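Local structure of putative sortase (Streptococcus pneumoniae, 2W1K) at residues 38-43 with 156-161; 92-97 with 107-112. The protein probably acts as a class C sortase, a transpeptidase that joins pilin subunits covalently during assembly of the pneumococcal pilus fibre. All blocks are in the same frame, centred on the assembly; numbering follows the deposited sequence.

Contact 1 (38-43 with 156-161); sequences QNRIVD and SEWEKL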
ATOM      1  N   GLN A  38     -16.317  -0.503 -11.736  1.00 64.57           N
ATOM      2  CA  GLN A  38     -15.616  -1.841 -11.750  1.00 66.07           C
ATOM      3  C   GLN A  38     -16.267  -2.941 -10.878  1.00 66.65           C
ATOM      4  O   GLN A  38     -17.282  -2.678 -10.181  1.00 67.46           O
ATOM      5  CB  GLN A  38     -14.137  -1.717 -11.341  1.00 66.61           C
ATOM      6  CG  GLN A  38     -13.209  -1.177 -12.449  1.00 67.47           C
ATOM      7  CD  GLN A  38     -11.717  -1.165 -11.990  1.00 67.48           C
ATOM      8  OE1 GLN A  38     -11.056  -0.110 -12.000  1.00 64.48           O
ATOM      9  NE2 GLN A  38     -11.216  -2.332 -11.539  1.00 65.15           N
ATOM     10  N   ASN A  39     -15.701  -4.160 -10.907  1.00 66.40           N
ATOM     11  CA  ASN A  39     -16.201  -5.228 -10.005  1.00 66.55           C
ATOM     12  C   ASN A  39     -15.238  -6.254  -9.351  1.00 65.27           C
ATOM     13  O   ASN A  39     -14.893  -6.149  -8.152  1.00 65.53           O
ATOM     14  CB  ASN A  39     -17.483  -5.905 -10.527  1.00 67.22           C
ATOM     15  CG  ASN A  39     -18.678  -5.607  -9.620  1.00 70.23           C
ATOM     16  OD1 ASN A  39     -18.629  -5.884  -8.404  1.00 72.13           O
ATOM     17  ND2 ASN A  39     -19.737  -5.004 -10.189  1.00 71.44           N
ATOM     18  N   ARG A  40     -14.822  -7.242 -10.140  1.00 62.95           N
ATOM     19  CA  ARG A  40     -13.838  -8.211  -9.689  1.00 60.01           C
ATOM     20  C   ARG A  40     -12.438  -7.573  -9.413  1.00 57.24           C
ATOM     21  O   ARG A  40     -11.796  -6.881 -10.246  1.00 57.02           O
ATOM     22  CB  ARG A  40     -13.782  -9.430 -10.632  1.00 60.52           C
ATOM     23  CG  ARG A  40     -14.963 -10.424 -10.429  1.00 64.17           C
ATOM     24  CD  ARG A  40     -14.740 -11.772 -11.140  1.00 69.89           C
ATOM     25  NE  ARG A  40     -13.695 -12.524 -10.451  1.00 74.73           N
ATOM     26  CZ  ARG A  40     -12.451 -12.704 -10.902  1.00 77.39           C
ATOM     27  NH1 ARG A  40     -11.585 -13.383 -10.154  1.00 78.71           N
ATOM     28  NH2 ARG A  40     -12.071 -12.222 -12.090  1.00 76.66           N
ATOM     29  N   ILE A  41     -12.037  -7.748  -8.168  1.00 52.81           N
ATOM     30  CA  ILE A  41     -10.693  -7.493  -7.766  1.00 46.71           C
ATOM     31  C   ILE A  41      -9.953  -8.744  -8.266  1.00 45.04           C
ATOM     32  O   ILE A  41     -10.496  -9.780  -8.174  1.00 45.67           O
ATOM     33  CB  ILE A  41     -10.682  -7.346  -6.241  1.00 44.92           C
ATOM     34  CG1 ILE A  41     -11.313  -5.993  -5.911  1.00 38.56           C
ATOM     35  CG2 ILE A  41      -9.265  -7.576  -5.698  1.00 42.21           C
ATOM     36  CD1 ILE A  41     -11.947  -5.897  -4.618  1.00 35.84           C
ATOM     37  N   VAL A  42      -8.753  -8.662  -8.807  1.00 42.09           N
ATOM     38  CA  VAL A  42      -8.072  -9.887  -9.269  1.00 40.34           C
ATOM     39  C   VAL A  42      -7.110 -10.332  -8.163  1.00 39.67           C
ATOM     40  O   VAL A  42      -6.538  -9.479  -7.475  1.00 38.46           O
ATOM     41  CB  VAL A  42      -7.356  -9.636 -10.647  1.00 40.00           C
ATOM     42  CG1 VAL A  42      -6.302 -10.632 -10.945  1.00 37.77           C
ATOM     43  CG2 VAL A  42      -8.400  -9.579 -11.763  1.00 41.47           C
ATOM     44  N   ASP A  43      -6.923 -11.647  -7.967  1.00 38.01           N
ATOM     45  CA  ASP A  43      -5.842 -12.070  -7.094  1.00 36.30           C
ATOM     46  C   ASP A  43      -4.483 -11.581  -7.546  1.00 35.23           C
ATOM     47  O   ASP A  43      -4.093 -11.859  -8.648  1.00 35.63           O
ATOM     48  CB  ASP A  43      -5.744 -13.569  -6.919  1.00 35.84           C
ATOM     49  CG  ASP A  43      -4.730 -13.925  -5.825  1.00 36.83           C
ATOM     50  OD1 ASP A  43      -4.944 -13.463  -4.675  1.00 36.62           O
ATOM     51  OD2 ASP A  43      -3.749 -14.626  -6.094  1.00 35.66           O
ATOM     52  N   SER A 156      -9.585 -17.159  -4.322  1.00 42.41           N
ATOM     53  CA  SER A 156     -10.775 -16.932  -5.134  1.00 43.05           C
ATOM     54  C   SER A 156     -11.777 -16.029  -4.432  1.00 43.49           C
ATOM     55  O   SER A 156     -12.805 -15.602  -5.031  1.00 43.99           O
ATOM     56  CB  SER A 156     -11.436 -18.298  -5.349  1.00 44.25           C
ATOM     57  OG  SER A 156     -11.689 -18.921  -4.076  1.00 46.01           O
ATOM     58  N   GLU A 157     -11.515 -15.782  -3.146  1.00 43.06           N
ATOM     59  CA  GLU A 157     -12.427 -15.006  -2.323  1.00 42.87           C
ATOM     60  C   GLU A 157     -12.198 -13.502  -2.358  1.00 42.18           C
ATOM     61  O   GLU A 157     -12.197 -12.846  -1.310  1.00 41.00           O
ATOM     62  CB  GLU A 157     -12.411 -15.491  -0.872  1.00 42.84           C
ATOM     63  CG  GLU A 157     -13.131 -16.764  -0.725  1.00 44.52           C
ATOM     64  CD  GLU A 157     -12.926 -17.368   0.631  1.00 48.29           C
ATOM     65  OE1 GLU A 157     -11.960 -16.982   1.317  1.00 51.49           O
ATOM     66  OE2 GLU A 157     -13.712 -18.270   1.001  1.00 52.48           O
ATOM     67  N   TRP A 158     -12.137 -12.981  -3.584  1.00 42.48           N
ATOM     68  CA  TRP A 158     -11.896 -11.572  -3.879  1.00 42.38           C
ATOM     69  C   TRP A 158     -12.871 -10.613  -3.182  1.00 41.50           C
ATOM     70  O   TRP A 158     -12.463  -9.510  -2.807  1.00 42.57           O
ATOM     71  CB  TRP A 158     -11.825 -11.359  -5.397  1.00 41.87           C
ATOM     72  CG  TRP A 158     -13.152 -11.510  -6.089  1.00 45.17           C
ATOM     73  CD1 TRP A 158     -13.620 -12.612  -6.794  1.00 46.16           C
ATOM     74  CD2 TRP A 158     -14.211 -10.514  -6.161  1.00 46.67           C
ATOM     75  NE1 TRP A 158     -14.898 -12.357  -7.293  1.00 44.27           N
ATOM     76  CE2 TRP A 158     -15.280 -11.087  -6.918  1.00 47.68           C
ATOM     77  CE3 TRP A 158     -14.356  -9.213  -5.650  1.00 40.58           C
ATOM     78  CZ2 TRP A 158     -16.468 -10.389  -7.175  1.00 48.93           C
ATOM     79  CZ3 TRP A 158     -15.526  -8.552  -5.862  1.00 47.39           C
ATOM     80  CH2 TRP A 158     -16.575  -9.123  -6.643  1.00 49.07           C
ATOM     81  N   GLU A 159     -14.121 -11.026  -2.960  1.00 39.94           N
ATOM     82  CA  GLU A 159     -15.033 -10.219  -2.196  1.00 39.78           C
ATOM     83  C   GLU A 159     -14.502  -9.872  -0.788  1.00 39.01           C
ATOM     84  O   GLU A 159     -14.846  -8.848  -0.223  1.00 37.91           O
ATOM     85  CB  GLU A 159     -16.417 -10.856  -2.105  1.00 41.71           C
ATOM     86  CG  GLU A 159     -17.050 -11.229  -3.456  1.00 45.02           C
ATOM     87  CD  GLU A 159     -16.757 -12.690  -3.940  1.00 51.87           C
ATOM     88  OE1 GLU A 159     -15.852 -13.409  -3.371  1.00 48.54           O
ATOM     89  OE2 GLU A 159     -17.489 -13.121  -4.911  1.00 53.98           O
ATOM     90  N   LYS A 160     -13.683 -10.728  -0.222  1.00 36.89           N
ATOM     91  CA  LYS A 160     -13.204 -10.481   1.094  1.00 38.06           C
ATOM     92  C   LYS A 160     -12.139  -9.420   1.154  1.00 37.39           C
ATOM     93  O   LYS A 160     -11.565  -9.159   2.218  1.00 36.90           O
ATOM     94  CB  LYS A 160     -12.577 -11.723   1.652  1.00 39.43           C
ATOM     95  CG  LYS A 160     -13.520 -12.848   1.731  1.00 43.86           C
ATOM     96  CD  LYS A 160     -13.464 -13.561   3.047  1.00 46.95           C
ATOM     97  CE  LYS A 160     -14.270 -14.871   2.968  1.00 52.05           C
ATOM     98  NZ  LYS A 160     -13.622 -16.011   3.765  1.00 57.07           N
ATOM     99  N   LEU A 161     -11.836  -8.829   0.005  1.00 36.72           N
ATOM    100  CA  LEU A 161     -10.904  -7.669  -0.096  1.00 35.43           C
ATOM    101  C   LEU A 161     -11.659  -6.341  -0.051  1.00 35.46           C
ATOM    102  O   LEU A 161     -11.032  -5.299   0.078  1.00 34.14           O
ATOM    103  CB  LEU A 161     -10.063  -7.752  -1.394  1.00 34.29           C
ATOM    104  CG  LEU A 161      -9.058  -8.950  -1.533  1.00 38.97           C
ATOM    105  CD1 LEU A 161      -8.196  -8.892  -2.788  1.00 30.47           C
ATOM    106  CD2 LEU A 161      -8.206  -9.090  -0.304  1.00 35.29           C
TER

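Contact 2 (92-97 with 107-112); sequences AHVDGT and RSVIAG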
ATOM      1  N   ALA A  92       2.829  -3.391  -4.149  1.00 28.47           N
ATOM      2  CA  ALA A  92       1.984  -2.939  -5.317  1.00 28.51           C
ATOM      3  C   ALA A  92       0.553  -2.792  -4.888  1.00 29.43           C
ATOM      4  O   ALA A  92      -0.012  -3.732  -4.314  1.00 28.46           O
ATOM      5  CB  ALA A  92       2.051  -3.897  -6.468  1.00 28.66           C
ATOM      6  N   HIS A  93      -0.057  -1.624  -5.183  1.00 27.78           N
ATOM      7  CA  HIS A  93      -1.453  -1.440  -4.884  1.00 26.30           C
ATOM      8  C   HIS A  93      -2.268  -2.384  -5.774  1.00 27.03           C
ATOM      9  O   HIS A  93      -1.910  -2.620  -6.949  1.00 26.73           O
ATOM     10  CB  HIS A  93      -1.837   0.025  -5.116  1.00 24.39           C
ATOM     11  CG  HIS A  93      -3.304   0.241  -5.124  1.00 27.51           C
ATOM     12  ND1 HIS A  93      -4.054   0.149  -6.285  1.00 24.52           N
ATOM     13  CD2 HIS A  93      -4.187   0.504  -4.110  1.00 23.45           C
ATOM     14  CE1 HIS A  93      -5.324   0.322  -5.987  1.00 24.32           C
ATOM     15  NE2 HIS A  93      -5.439   0.532  -4.685  1.00 23.06           N
ATOM     16  N   VAL A  94      -3.317  -2.979  -5.199  1.00 25.46           N
ATOM     17  CA  VAL A  94      -4.251  -3.912  -5.888  1.00 26.55           C
ATOM     18  C   VAL A  94      -5.383  -3.181  -6.614  1.00 27.69           C
ATOM     19  O   VAL A  94      -6.261  -2.573  -6.011  1.00 28.38           O
ATOM     20  CB  VAL A  94      -4.769  -4.968  -4.882  1.00 27.27           C
ATOM     21  CG1 VAL A  94      -5.789  -5.957  -5.556  1.00 26.25           C
ATOM     22  CG2 VAL A  94      -3.478  -5.821  -4.391  1.00 23.54           C
ATOM     23  N   ASP A  95      -5.310  -3.186  -7.940  1.00 28.88           N
ATOM     24  CA  ASP A  95      -6.329  -2.567  -8.766  1.00 28.36           C
ATOM     25  C   ASP A  95      -7.718  -3.059  -8.369  1.00 28.78           C
ATOM     26  O   ASP A  95      -7.943  -4.288  -8.191  1.00 30.97           O
ATOM     27  CB  ASP A  95      -6.055  -2.883 -10.219  1.00 27.52           C
ATOM     28  CG  ASP A  95      -7.048  -2.150 -11.189  1.00 31.71           C
ATOM     29  OD1 ASP A  95      -7.164  -0.909 -11.183  1.00 32.33           O
ATOM     30  OD2 ASP A  95      -7.765  -2.818 -11.947  1.00 32.77           O
ATOM     31  N   GLY A  96      -8.663  -2.115  -8.274  1.00 28.26           N
ATOM     32  CA  GLY A  96     -10.033  -2.412  -8.062  1.00 26.68           C
ATOM     33  C   GLY A  96     -10.273  -2.152  -6.547  1.00 27.81           C
ATOM     34  O   GLY A  96     -11.392  -2.282  -6.039  1.00 27.31           O
ATOM     35  N   THR A  97      -9.221  -1.843  -5.811  1.00 28.12           N
ATOM     36  CA  THR A  97      -9.405  -1.297  -4.416  1.00 28.23           C
ATOM     37  C   THR A  97      -8.981   0.190  -4.448  1.00 28.85           C
ATOM     38  O   THR A  97      -8.119   0.597  -5.248  1.00 31.05           O
ATOM     39  CB  THR A  97      -8.628  -2.056  -3.338  1.00 27.29           C
ATOM     40  OG1 THR A  97      -7.219  -1.777  -3.471  1.00 27.64           O
ATOM     41  CG2 THR A  97      -8.941  -3.609  -3.502  1.00 27.31           C
ATOM     42  N   ARG A 107     -11.053   0.908   1.820  1.00 28.22           N
ATOM     43  CA  ARG A 107     -10.153  -0.188   2.227  1.00 29.41           C
ATOM     44  C   ARG A 107      -9.141  -0.389   1.095  1.00 28.98           C
ATOM     45  O   ARG A 107      -9.454  -1.007   0.076  1.00 30.68           O
ATOM     46  CB  ARG A 107     -10.903  -1.464   2.605  1.00 27.85           C
ATOM     47  CG  ARG A 107      -9.976  -2.777   2.818  1.00 30.19           C
ATOM     48  CD  ARG A 107     -10.889  -3.975   3.246  1.00 28.51           C
ATOM     49  NE  ARG A 107     -10.135  -5.010   3.961  1.00 35.28           N
ATOM     50  CZ  ARG A 107     -10.637  -6.200   4.303  1.00 31.64           C
ATOM     51  NH1 ARG A 107     -11.909  -6.486   3.986  1.00 30.73           N
ATOM     52  NH2 ARG A 107      -9.856  -7.089   4.961  1.00 29.02           N
ATOM     53  N   SER A 108      -7.951   0.191   1.245  1.00 28.62           N
ATOM     54  CA  SER A 108      -6.994   0.241   0.135  1.00 29.42           C
ATOM     55  C   SER A 108      -6.094  -0.997   0.352  1.00 30.21           C
ATOM     56  O   SER A 108      -5.684  -1.254   1.512  1.00 31.76           O
ATOM     57  CB  SER A 108      -6.123   1.512   0.222  1.00 27.77           C
ATOM     58  OG  SER A 108      -5.079   1.468  -0.775  1.00 27.81           O
ATOM     59  N   VAL A 109      -5.820  -1.783  -0.708  1.00 29.93           N
ATOM     60  CA  VAL A 109      -5.112  -3.125  -0.523  1.00 27.96           C
ATOM     61  C   VAL A 109      -3.782  -3.032  -1.241  1.00 26.98           C
ATOM     62  O   VAL A 109      -3.754  -2.658  -2.412  1.00 25.91           O
ATOM     63  CB  VAL A 109      -5.929  -4.360  -1.031  1.00 26.94           C
ATOM     64  CG1 VAL A 109      -5.181  -5.637  -0.665  1.00 25.83           C
ATOM     65  CG2 VAL A 109      -7.310  -4.464  -0.256  1.00 30.10           C
ATOM     66  N   ILE A 110      -2.702  -3.304  -0.528  1.00 28.67           N
ATOM     67  CA  ILE A 110      -1.311  -3.237  -1.069  1.00 29.94           C
ATOM     68  C   ILE A 110      -0.791  -4.717  -0.963  1.00 31.04           C
ATOM     69  O   ILE A 110      -0.853  -5.347   0.127  1.00 27.88           O
ATOM     70  CB  ILE A 110      -0.378  -2.351  -0.211  1.00 29.87           C
ATOM     71  CG1 ILE A 110      -0.795  -0.814  -0.046  1.00 34.74           C
ATOM     72  CG2 ILE A 110       1.111  -2.390  -0.682  1.00 26.77           C
ATOM     73  CD1 ILE A 110      -1.207  -0.173  -1.215  1.00 34.06           C
ATOM     74  N   ALA A 111      -0.230  -5.242  -2.052  1.00 29.91           N
ATOM     75  CA  ALA A 111       0.275  -6.593  -1.997  1.00 29.78           C
ATOM     76  C   ALA A 111       1.815  -6.644  -1.873  1.00 30.30           C
ATOM     77  O   ALA A 111       2.536  -5.691  -2.232  1.00 31.12           O
ATOM     78  CB  ALA A 111      -0.231  -7.404  -3.233  1.00 28.79           C
ATOM     79  N   GLY A 112       2.342  -7.732  -1.311  1.00 29.44           N
ATOM     80  CA  GLY A 112       3.764  -7.949  -1.456  1.00 28.63           C
ATOM     81  C   GLY A 112       4.134  -9.390  -1.296  1.00 30.23           C
ATOM     82  O   GLY A 112       3.418 -10.153  -0.574  1.00 30.07           O
TER

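Contact 1 (38-43 with 156-161)
Arg40 lies over one face of the Trp158 indole. Its CA sits 4.0 Å from the centroid of the six-membered ring of Trp158, almost exactly on the ring normal, in a CH-pi contact. Arg40 CG rests over the same face nearer the rim, 3.6 Å from Trp158 CE2. The two side chains cross at about a right angle, and the guanidinium plane stands 86° from the indole plane. Arg40 NE comes to 3.4 Å from Trp158 NE1, but both are donors and no hydrogen bond forms. Trp158 CG stands between its backbone N and carbonyl carbon (chi1 71°), and CG and CB both lie close to Ile41 O. Asn39 O comes to 3.4 Å from Trp158 CZ3. Glu159 CG packs on the opposite face of the ring. Deeper in, Ile41 CG2 meets Leu161 CD1 at a tight 3.4 Å. The residues from Asp43 to Phe45 are consistent with the lid motif of class C sortases, and Asp43 forms a salt bridge with Arg184. The contact joins the loop after helix 18-34 to the 3-10 turn after strand 141-153, where Leu161 packs on Ile153.

Contact 2 (92-97 with 107-112)
Ala92 and Ala111 form an antiparallel hydrogen-bonded pair in the sortase beta-barrel fold, where strand 91-93 runs beside strand 106-111. Ala111 N donates to Ala92 O at 2.7 Å, nearly straight at 178°. Ala92 N returns a longer bond to Ala111 O. Next along the ladder, Val94 N reaches Val109 O at 2.8 Å. His93 and Ile110 make the non-hydrogen-bonded pair between these bonds. A type II beta turn runs from Val94 to Thr97, with Gly96 at its third position. Thr97 continues the pairing with its side chain. Its OG1 lies between the backbone N and carbonyl carbon (chi1 72°), donates to Val94 O at 2.8 Å and accepts from Val109 N at 3.1 Å. Val94 O also takes the N-H of Thr97, so two donors grip it. The His93 ring has Ser108 OG at its edge, while His93 ND1 bonds to Tyr54 OH and Ser108 OG bonds to Pro98 O. On that side of the sheet Ile110 CD1 packs 4.0 Å from His93 CB. On the other, Val94 CG2 touches Ala111 CB at 3.8 Å. Thr97 and Val109 side chains cross at about a right angle, with Thr97 CG2 3.7 Å from Val109 CG2.

Contact 2 is core and contact 1 is partly surface. All touching residues of 92-97 with 107-112 are buried, near the centre of the chain. In contact 1 Ile41 and Leu161 are buried, while Asn39 and Arg40 are exposed. The chemistry follows. Contact 2 is held by strand backbone hydrogen bonds and one from Val109 N to the Thr97 hydroxyl. Contact 1 joins loops distant in sequence and has no hydrogen bond across it, mainly packing on the indole and between aliphatic side chains. Contact 2 is nested within the loop that contact 1 closes. Their centres are about 11 Å apart, and they touch. Ile41 packs on Val94 and Thr97, and Arg107 lies against the backbone of Lys160 and Leu161.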